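Protein, related to general stress protein 26(GS26) of B.subtilis (Clostridium acetobutylicum, PDB 2HQ7) probably binds a flavin such as FMN and may act as an oxidoreductase of the pyridoxine-phosphate oxidase family. Local coordinates at residues E13-S18 / D43-F48; R39-G44 / E97-D102. All coordinates share one frame; numbering follows the deposited sequence.

Contact 1. Residues E13-S18 / D43-F48; sequences ELVESS and DGLKKF
Val15, near the end of helix 5-16, sets its two methyl groups against Phe48 and Leu45, joining the amino-terminal helix to the antiparallel sheet of this FMN-binding split-barrel-type fold. The closest approach is CG1 of Val15 to CE2 of Phe48, 3.7 Å. That methyl lies near the plane of the ring and meets its edge. The second methyl is shared: Val15 CG2 is 4.1 Å from Phe48 CZ and 4.2 Å from Leu45 CD2. With CG1 anti to the backbone N (chi1 169°), Val15 spreads its branches so that one addresses the ring edge and the other rests against both the ring and the leucine. All three residues are buried, yet the two segments cover only 106 Å² of each other, summed over both sides, which implies a contact completed from other parts of the chain. Leu81 of strand 79-90 touches both Val15 and Leu45, while Phe48 meets the rings of His42 and Phe72.

The turn that delivers Leu45 and Phe48 is organised by its backbone. Gly44 takes a positive phi (49°), which a residue without a CB adopts most easily, and Asp43 N donates to Lys47 O at 2.8 Å. Lys46 and Lys47 both face Asp43, forming a classic beta bulge at the start of strand 47-53; Lys46 N reaches Asp43 O at 3.0 Å. Lys46 NZ and Asp43 OD2 form only a long, weak ion pair (3.6 Å). On the helical side, the hydroxyl of Ser17 turns back on the preceding turn, OG donating to Leu14 O at 2.8 Å from 30° outside the carbonyl plane.

Contact 2. Residues R39-G44 / E97-D102; sequences RLKHDG and EMLWTD
Leu40 lays its side chain over the end of helix 93-99, overlapping the CB and carbonyl group of Leu99. Its CD1 is 3.9 Å from Leu99 CB, and the two leucine side chains cross at about a right angle. Leu40 CB also comes within 3.8 Å of Leu99 O, so the leucine packs against a peptide oxygen as well as against carbon. The backbones are correspondingly near, with the CA atoms of Leu40 and Leu99 6.2 Å apart.

A water supplies the polar partner: its O lies 2.6 Å from Leu99 O and 3.1 Å from Leu40 O, donating to both. One water thus ties the strand carbonyl to the helix carbonyl, two acceptors that could not bond each other directly. Flanking this bridge, Thr101 brings its methyl CG2 to 3.8 Å from Leu40 O. With chi1 at 70°, Thr101 keeps CG2 on that carbonyl, while Thr101 OG1 donates to Asp102 O (2.9 Å) from above the carbonyl plane, not along a lone pair. On the other flank, Leu99 CD2 meets Lys41 CB at 4.1 Å, while the remainder of the lysine chain leads away from the helix.

The chain leaves the helical conformation at Trp100, whose ring meets Tyr117 edge-to-face; Tyr117 also touches Leu40 and Leu99. Within strand 32-43, the helix-like backbone of Leu40 (phi/psi -81/-40°) lets two successive residues, Leu40 and Lys41, face Trp49 of the neighbouring strand. The arrangement is that of a classic beta bulge in an antiparallel sheet, with the end of a helix packed against it.

How the contacts relate
Contact 1 is entirely buried and apolar where its segments meet, whereas contact 2 is only partly buried and adds a bridging water to its leucine packing. Both use the same antiparallel hairpin, sharing Asp43 and Gly44, but different helices reach it: helix 5-16 in contact 1, helix 93-99 in contact 2. Their centres are 11 Å apart. Polar links join them: Glu16 OE2 makes a probable hydrogen bond to His42 NE2 (2.8 Å), and Glu16 OE1 forms a long, weak ion pair with Arg39 NH2. His42 ND1 in turn bonds Gly44 O, nearly in its ring plane, with an N-H...O angle of 166°.

Contact 1. Residues E13-S18 / D43-F48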
loop_
_atom_site.group_PDB
_atom_site.type_symbol
_atom_site.label_atom_id
_atom_site.label_comp_id
_atom_site.label_asym_id
_atom_site.label_seq_id
_atom_site.Cartn_x
_atom_site.Cartn_y
_atom_site.Cartn_z
ATOM N N GLU B 13 -3.173 18.129 -2.745
ATOM C CA GLU B 13 -2.097 18.430 -1.810
ATOM C C GLU B 13 -1.477 17.122 -1.364
ATOM O O GLU B 13 -0.253 16.986 -1.336
ATOM C CB GLU B 13 -2.598 19.213 -0.589
ATOM N N LEU B 14 -2.323 16.156 -1.029
ATOM C CA LEU B 14 -1.851 14.841 -0.595
ATOM C C LEU B 14 -0.913 14.226 -1.603
ATOM O O LEU B 14 0.172 13.769 -1.252
ATOM C CB LEU B 14 -3.017 13.887 -0.372
ATOM C CG LEU B 14 -2.687 12.605 0.386
ATOM C CD1 LEU B 14 -1.587 12.809 1.457
ATOM C CD2 LEU B 14 -3.985 12.073 1.011
ATOM N N VAL B 15 -1.341 14.215 -2.859
ATOM C CA VAL B 15 -0.506 13.728 -3.954
ATOM C C VAL B 15 0.811 14.514 -4.067
ATOM O O VAL B 15 1.906 13.918 -4.099
ATOM C CB VAL B 15 -1.242 13.813 -5.269
ATOM C CG1 VAL B 15 -0.279 13.557 -6.401
ATOM C CG2 VAL B 15 -2.414 12.825 -5.256
ATOM N N GLU B 16 0.711 15.843 -4.057
ATOM C CA GLU B 16 1.885 16.692 -4.237
ATOM C C GLU B 16 2.880 16.602 -3.099
ATOM O O GLU B 16 4.055 16.890 -3.281
ATOM C CB GLU B 16 1.469 18.139 -4.440
ATOM C CG GLU B 16 0.948 18.457 -5.837
ATOM C CD GLU B 16 2.031 18.373 -6.925
ATOM O OE1 GLU B 16 3.216 18.132 -6.590
ATOM O OE2 GLU B 16 1.695 18.546 -8.121
ATOM N N SER B 17 2.425 16.182 -1.930
ATOM C CA SER B 17 3.252 16.273 -0.743
ATOM C C SER B 17 4.391 15.257 -0.687
ATOM O O SER B 17 5.298 15.401 0.151
ATOM C CB SER B 17 2.397 16.173 0.530
ATOM O OG SER B 17 1.860 14.872 0.728
ATOM N N SER B 18 4.342 14.228 -1.536
ATOM C CA SER B 18 5.449 13.258 -1.644
ATOM C C SER B 18 5.650 12.785 -3.088
ATOM O O SER B 18 4.712 12.722 -3.889
ATOM C CB SER B 18 5.245 12.049 -0.710
ATOM O OG SER B 18 6.373 11.176 -0.731
ATOM N N ASP B 43 -1.504 14.302 -13.625
ATOM C CA ASP B 43 -2.529 15.214 -14.069
ATOM C C ASP B 43 -3.726 15.128 -13.127
ATOM O O ASP B 43 -4.608 14.284 -13.292
ATOM C CB ASP B 43 -2.950 14.878 -15.498
ATOM C CG ASP B 43 -3.997 15.853 -16.048
ATOM O OD1 ASP B 43 -4.209 16.927 -15.443
ATOM O OD2 ASP B 43 -4.603 15.543 -17.093
ATOM N N GLY B 44 -3.789 16.034 -12.157
ATOM C CA GLY B 44 -4.811 15.934 -11.140
ATOM C C GLY B 44 -4.880 14.532 -10.570
ATOM O O GLY B 44 -3.840 13.955 -10.245
ATOM N N LEU B 45 -6.092 13.987 -10.452
ATOM C CA LEU B 45 -6.280 12.590 -10.001
ATOM C C LEU B 45 -6.566 11.641 -11.148
ATOM O O LEU B 45 -6.859 10.459 -10.941
ATOM C CB LEU B 45 -7.438 12.481 -9.025
ATOM C CG LEU B 45 -7.448 13.395 -7.814
ATOM C CD1 LEU B 45 -8.628 13.041 -6.936
ATOM C CD2 LEU B 45 -6.154 13.247 -7.084
ATOM N N LYS B 46 -6.443 12.140 -12.362
ATOM C CA LYS B 46 -6.787 11.359 -13.551
ATOM C C LYS B 46 -5.682 10.442 -14.022
ATOM O O LYS B 46 -5.940 9.354 -14.553
ATOM C CB LYS B 46 -7.088 12.330 -14.715
ATOM C CG LYS B 46 -8.147 13.372 -14.414
ATOM C CD LYS B 46 -8.596 14.135 -15.668
ATOM C CE LYS B 46 -7.956 15.520 -15.790
ATOM N NZ LYS B 46 -8.142 16.124 -17.180
ATOM N N LYS B 47 -4.446 10.915 -13.933
ATOM C CA LYS B 47 -3.340 10.239 -14.612
ATOM C C LYS B 47 -2.038 10.444 -13.853
ATOM O O LYS B 47 -1.712 11.550 -13.420
ATOM C CB LYS B 47 -3.191 10.707 -16.086
ATOM C CG LYS B 47 -3.499 9.637 -17.134
ATOM C CD LYS B 47 -3.150 10.068 -18.573
ATOM C CE LYS B 47 -3.604 9.057 -19.650
ATOM N NZ LYS B 47 -2.945 9.261 -21.010
ATOM N N PHE B 48 -1.305 9.349 -13.686
ATOM C CA PHE B 48 -0.014 9.369 -13.008
ATOM C C PHE B 48 1.027 8.693 -13.878
ATOM O O PHE B 48 0.795 7.627 -14.437
ATOM C CB PHE B 48 -0.119 8.644 -11.687
ATOM C CG PHE B 48 -0.905 9.388 -10.680
ATOM C CD1 PHE B 48 -2.294 9.462 -10.791
ATOM C CD2 PHE B 48 -0.279 10.075 -9.674
ATOM C CE1 PHE B 48 -3.038 10.167 -9.900
ATOM C CE2 PHE B 48 -1.034 10.782 -8.755
ATOM C CZ PHE B 48 -2.409 10.834 -8.885
#

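Contact 2. Residues R39-G44 / E97-D102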
loop_
_atom_site.group_PDB
_atom_site.type_symbol
_atom_site.label_atom_id
_atom_site.label_comp_id
_atom_site.label_asym_id
_atom_site.label_seq_id
_atom_site.Cartn_x
_atom_site.Cartn_y
_atom_site.Cartn_z
ATOM N N ARG B 39 6.698 8.998 -8.363
ATOM C CA ARG B 39 5.819 9.784 -9.175
ATOM C C ARG B 39 6.674 10.720 -10.009
ATOM O O ARG B 39 7.306 11.622 -9.474
ATOM C CB ARG B 39 4.871 10.626 -8.324
ATOM C CG ARG B 39 3.932 11.481 -9.189
ATOM C CD ARG B 39 3.003 12.348 -8.386
ATOM N NE ARG B 39 3.685 13.255 -7.472
ATOM C CZ ARG B 39 4.341 14.349 -7.827
ATOM N NH1 ARG B 39 4.483 14.697 -9.098
ATOM N NH2 ARG B 39 4.898 15.078 -6.894
ATOM N N LEU B 40 6.683 10.487 -11.320
ATOM C CA LEU B 40 7.346 11.366 -12.265
ATOM C C LEU B 40 6.436 12.564 -12.575
ATOM O O LEU B 40 6.894 13.690 -12.670
ATOM C CB LEU B 40 7.658 10.611 -13.559
ATOM C CG LEU B 40 8.645 9.469 -13.432
ATOM C CD1 LEU B 40 8.772 8.715 -14.786
ATOM C CD2 LEU B 40 10.004 9.862 -12.920
ATOM N N LYS B 41 5.148 12.318 -12.720
ATOM C CA LYS B 41 4.228 13.371 -13.136
ATOM C C LYS B 41 2.818 12.959 -12.805
ATOM O O LYS B 41 2.508 11.763 -12.760
ATOM C CB LYS B 41 4.336 13.595 -14.669
ATOM C CG LYS B 41 3.357 14.644 -15.225
ATOM C CD LYS B 41 3.530 14.915 -16.698
ATOM C CE LYS B 41 2.733 16.171 -17.113
ATOM N NZ LYS B 41 3.450 17.398 -16.714
ATOM N N HIS B 42 1.953 13.934 -12.575
ATOM C CA HIS B 42 0.546 13.622 -12.584
ATOM C C HIS B 42 -0.306 14.708 -13.195
ATOM O O HIS B 42 0.124 15.862 -13.295
ATOM C CB HIS B 42 0.062 13.300 -11.178
ATOM C CG HIS B 42 0.048 14.468 -10.261
ATOM N ND1 HIS B 42 -1.119 15.062 -9.836
ATOM C CD2 HIS B 42 1.060 15.151 -9.677
ATOM C CE1 HIS B 42 -0.822 16.061 -9.019
ATOM N NE2 HIS B 42 0.494 16.144 -8.917
ATOM N N ASP B 43 -1.504 14.302 -13.625
ATOM C CA ASP B 43 -2.529 15.214 -14.069
ATOM C C ASP B 43 -3.726 15.128 -13.127
ATOM O O ASP B 43 -4.608 14.284 -13.292
ATOM C CB ASP B 43 -2.950 14.878 -15.498
ATOM C CG ASP B 43 -3.997 15.853 -16.048
ATOM O OD1 ASP B 43 -4.209 16.927 -15.443
ATOM O OD2 ASP B 43 -4.603 15.543 -17.093
ATOM N N GLY B 44 -3.789 16.034 -12.157
ATOM C CA GLY B 44 -4.811 15.934 -11.140
ATOM C C GLY B 44 -4.880 14.532 -10.570
ATOM O O GLY B 44 -3.840 13.955 -10.245
ATOM N N GLU B 97 12.115 10.080 -22.063
ATOM C CA GLU B 97 12.824 11.356 -22.043
ATOM C C GLU B 97 11.951 12.514 -21.545
ATOM O O GLU B 97 12.403 13.329 -20.740
ATOM C CB GLU B 97 13.300 11.673 -23.451
ATOM C CG GLU B 97 14.092 12.925 -23.577
ATOM C CD GLU B 97 14.562 13.119 -24.998
ATOM O OE1 GLU B 97 13.729 12.975 -25.919
ATOM O OE2 GLU B 97 15.758 13.404 -25.187
HETATM N N MSE B 98 10.710 12.600 -22.022
HETATM C CA MSE B 98 9.815 13.657 -21.580
HETATM C C MSE B 98 9.418 13.540 -20.119
HETATM O O MSE B 98 9.111 14.540 -19.486
HETATM C CB MSE B 98 8.558 13.700 -22.408
HETATM C CG MSE B 98 8.756 14.483 -23.667
HETATM SE SE MSE B 98 7.130 14.545 -24.703
HETATM C CE MSE B 98 7.155 12.714 -25.441
ATOM N N LEU B 99 9.435 12.333 -19.576
ATOM C CA LEU B 99 9.042 12.144 -18.185
ATOM C C LEU B 99 10.188 12.195 -17.197
ATOM O O LEU B 99 9.955 12.345 -15.991
ATOM C CB LEU B 99 8.336 10.798 -18.092
ATOM C CG LEU B 99 6.977 10.753 -18.754
ATOM C CD1 LEU B 99 6.580 9.268 -18.858
ATOM C CD2 LEU B 99 5.977 11.655 -17.912
ATOM N N TRP B 100 11.420 12.066 -17.697
ATOM C CA TRP B 100 12.624 12.136 -16.867
ATOM C C TRP B 100 12.628 13.379 -15.990
ATOM O O TRP B 100 12.230 14.455 -16.438
ATOM C CB TRP B 100 13.882 12.106 -17.751
ATOM C CG TRP B 100 15.190 12.159 -17.009
ATOM C CD1 TRP B 100 15.884 13.273 -16.669
ATOM C CD2 TRP B 100 15.956 11.049 -16.525
ATOM N NE1 TRP B 100 17.038 12.933 -16.001
ATOM C CE2 TRP B 100 17.109 11.572 -15.910
ATOM C CE3 TRP B 100 15.791 9.665 -16.579
ATOM C CZ2 TRP B 100 18.078 10.759 -15.315
ATOM C CZ3 TRP B 100 16.755 8.861 -16.004
ATOM C CH2 TRP B 100 17.887 9.412 -15.384
ATOM N N THR B 101 13.054 13.233 -14.737
ATOM C CA THR B 101 13.133 14.368 -13.820
ATOM C C THR B 101 14.454 14.352 -13.084
ATOM O O THR B 101 15.166 13.348 -13.074
ATOM C CB THR B 101 12.038 14.354 -12.720
ATOM O OG1 THR B 101 12.304 13.291 -11.799
ATOM C CG2 THR B 101 10.642 14.165 -13.289
ATOM N N ASP B 102 14.770 15.480 -12.457
ATOM C CA ASP B 102 15.827 15.536 -11.458
ATOM C C ASP B 102 15.592 14.470 -10.412
ATOM O O ASP B 102 14.446 14.151 -10.071
ATOM C CB ASP B 102 15.858 16.904 -10.776
ATOM C CG ASP B 102 16.541 17.967 -11.622
ATOM O OD1 ASP B 102 16.799 17.710 -12.827
ATOM O OD2 ASP B 102 16.820 19.063 -11.069
HETATM O O HOH W 1 8.219 14.193 -15.452
#